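Local coordinates for protein tetraacyldisaccharide 4'-kinase (Aquifex aeolicus, PDB 4EHX) that transfers the gamma-phosphate of ATP to the 4'-position of a tetraacyldisaccharide 1-phosphate, forming lipid IVA in lipid A biosynthesis, at residues F216-F221 with A293-V298. Sequence-based numbering, arbitrary orientation.
Sequences FEEVPF and ALNFKV
Glu218 meets Asn295 and Lys297 where two strands flank a third in the strand framework of this atypical P-loop kinase. Strands 218-219 and 291-300 both pair antiparallel with strand 201-212, and side chains alone join 216-221 to 293-298. From CB, the Glu218 chain leaves with CG anti to its carbonyl carbon (chi1 -67°) and then runs extended, a length that suits glutamate to reaching past the shared strand 201-212 toward 291-300. Glu218 CG passes 3.3 Å from Asn295 ND2, and CD follows at 3.4 Å from the same nitrogen. The carboxylate plane is turned 73° from that amide, whose side chain, CG anti to the backbone N (chi1 -164°), crosses Glu218 at about a right angle. A short, uncharged amide fits this buried position while presenting its NH2 end to the acid; Glu218 OE2 also lies 3.3 Å from Asn295 ND2. At the tip, Lys297 arrives from the opposite direction, bent at chi2 and chi4. Long and flexible, lysine suits this partly exposed place, its charge meeting the exposed Glu218. The salt bridge is loose: NZ makes weak hydrogen bonds of 3.5 Å to Glu218 OE1 and 3.3 Å to Glu218 OE2. Nearer still is a methylene, Lys297 CE, 3.2 Å from Glu218 OE2.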
loop_
_atom_site.group_PDB
_atom_site.type_symbol
_atom_site.label_atom_id
_atom_site.label_comp_id
_atom_site.label_asym_id
_atom_site.label_seq_id
_atom_site.Cartn_x
_atom_site.Cartn_y
_atom_site.Cartn_z
ATOM N N PHE A 216 14.378 5.898 -7.846
ATOM C CA PHE A 216 13.264 4.962 -7.969
ATOM C C PHE A 216 13.122 4.313 -9.354
ATOM O O PHE A 216 12.012 4.013 -9.816
ATOM C CB PHE A 216 11.957 5.588 -7.466
ATOM C CG PHE A 216 11.843 5.583 -5.972
ATOM C CD1 PHE A 216 12.553 6.502 -5.206
ATOM C CD2 PHE A 216 11.076 4.632 -5.327
ATOM C CE1 PHE A 216 12.470 6.487 -3.819
ATOM C CE2 PHE A 216 10.991 4.614 -3.951
ATOM C CZ PHE A 216 11.691 5.541 -3.195
ATOM N N GLU A 217 14.268 4.072 -9.980
ATOM C CA GLU A 217 14.358 3.339 -11.236
ATOM C C GLU A 217 14.806 1.902 -10.966
ATOM O O GLU A 217 15.648 1.655 -10.099
ATOM C CB GLU A 217 15.358 4.028 -12.168
ATOM C CG GLU A 217 14.960 5.451 -12.548
ATOM C CD GLU A 217 16.106 6.254 -13.136
ATOM O OE1 GLU A 217 17.283 5.926 -12.858
ATOM O OE2 GLU A 217 15.827 7.223 -13.873
ATOM N N GLU A 218 14.246 0.956 -11.710
ATOM C CA GLU A 218 14.629 -0.449 -11.574
ATOM C C GLU A 218 16.016 -0.732 -12.113
ATOM O O GLU A 218 16.351 -0.338 -13.230
ATOM C CB GLU A 218 13.608 -1.348 -12.273
ATOM C CG GLU A 218 12.254 -1.326 -11.600
ATOM C CD GLU A 218 11.300 -2.346 -12.184
ATOM O OE1 GLU A 218 11.734 -3.153 -13.036
ATOM O OE2 GLU A 218 10.119 -2.336 -11.785
ATOM N N VAL A 219 16.829 -1.406 -11.306
ATOM C CA VAL A 219 18.168 -1.804 -11.721
ATOM C C VAL A 219 18.458 -3.232 -11.278
ATOM O O VAL A 219 17.964 -3.677 -10.244
ATOM C CB VAL A 219 19.270 -0.856 -11.171
ATOM C CG1 VAL A 219 19.091 0.559 -11.716
ATOM C CG2 VAL A 219 19.276 -0.857 -9.662
ATOM N N PRO A 220 19.248 -3.965 -12.075
ATOM C CA PRO A 220 19.581 -5.361 -11.781
ATOM C C PRO A 220 20.220 -5.523 -10.413
ATOM O O PRO A 220 20.978 -4.659 -9.974
ATOM C CB PRO A 220 20.603 -5.708 -12.867
ATOM C CG PRO A 220 20.246 -4.811 -13.996
ATOM C CD PRO A 220 19.819 -3.521 -13.358
ATOM N N PHE A 221 19.920 -6.630 -9.746
ATOM C CA PHE A 221 20.568 -6.921 -8.478
ATOM C C PHE A 221 21.965 -7.484 -8.710
ATOM O O PHE A 221 22.660 -7.839 -7.761
ATOM C CB PHE A 221 19.743 -7.910 -7.667
ATOM C CG PHE A 221 19.702 -9.281 -8.257
ATOM C CD1 PHE A 221 20.505 -10.288 -7.756
ATOM C CD2 PHE A 221 18.864 -9.563 -9.317
ATOM C CE1 PHE A 221 20.470 -11.554 -8.302
ATOM C CE2 PHE A 221 18.821 -10.824 -9.870
ATOM C CZ PHE A 221 19.625 -11.823 -9.362
ATOM N N ALA A 293 16.952 0.036 -2.692
ATOM C CA ALA A 293 15.955 -0.771 -1.992
ATOM C C ALA A 293 15.703 -2.054 -2.783
ATOM O O ALA A 293 16.053 -2.149 -3.953
ATOM C CB ALA A 293 14.645 0.019 -1.801
ATOM N N LEU A 294 15.115 -3.051 -2.138
ATOM C CA LEU A 294 14.770 -4.273 -2.833
ATOM C C LEU A 294 13.461 -4.070 -3.597
ATOM O O LEU A 294 12.560 -3.359 -3.145
ATOM C CB LEU A 294 14.636 -5.424 -1.846
ATOM C CG LEU A 294 15.818 -5.646 -0.898
ATOM C CD1 LEU A 294 15.511 -6.771 0.088
ATOM C CD2 LEU A 294 17.084 -5.944 -1.678
ATOM N N ASN A 295 13.359 -4.693 -4.763
ATOM C CA ASN A 295 12.146 -4.583 -5.560
ATOM C C ASN A 295 11.533 -5.954 -5.771
ATOM O O ASN A 295 12.176 -6.865 -6.294
ATOM C CB ASN A 295 12.446 -3.910 -6.903
ATOM C CG ASN A 295 11.190 -3.410 -7.603
ATOM O OD1 ASN A 295 10.097 -3.414 -7.034
ATOM N ND2 ASN A 295 11.348 -2.956 -8.835
ATOM N N PHE A 296 10.292 -6.097 -5.331
ATOM C CA PHE A 296 9.540 -7.324 -5.514
ATOM C C PHE A 296 8.445 -7.108 -6.551
ATOM O O PHE A 296 7.996 -5.984 -6.761
ATOM C CB PHE A 296 8.940 -7.765 -4.180
ATOM C CG PHE A 296 9.962 -8.245 -3.202
ATOM C CD1 PHE A 296 10.748 -7.345 -2.506
ATOM C CD2 PHE A 296 10.154 -9.601 -2.990
ATOM C CE1 PHE A 296 11.702 -7.791 -1.607
ATOM C CE2 PHE A 296 11.100 -10.052 -2.097
ATOM C CZ PHE A 296 11.881 -9.143 -1.405
ATOM N N LYS A 297 8.038 -8.181 -7.218
ATOM C CA LYS A 297 6.961 -8.098 -8.193
ATOM C C LYS A 297 5.832 -8.993 -7.726
ATOM O O LYS A 297 6.080 -10.015 -7.086
ATOM C CB LYS A 297 7.447 -8.517 -9.585
ATOM C CG LYS A 297 8.370 -7.501 -10.257
ATOM C CD LYS A 297 7.656 -6.175 -10.486
ATOM C CE LYS A 297 8.610 -5.098 -10.982
ATOM N NZ LYS A 297 9.231 -5.440 -12.287
ATOM N N VAL A 298 4.596 -8.591 -8.018
ATOM C CA VAL A 298 3.435 -9.399 -7.681
ATOM C C VAL A 298 3.222 -10.433 -8.765
ATOM O O VAL A 298 3.283 -10.128 -9.955
ATOM C CB VAL A 298 2.138 -8.552 -7.554
ATOM C CG1 VAL A 298 0.901 -9.441 -7.716
ATOM C CG2 VAL A 298 2.108 -7.804 -6.227
#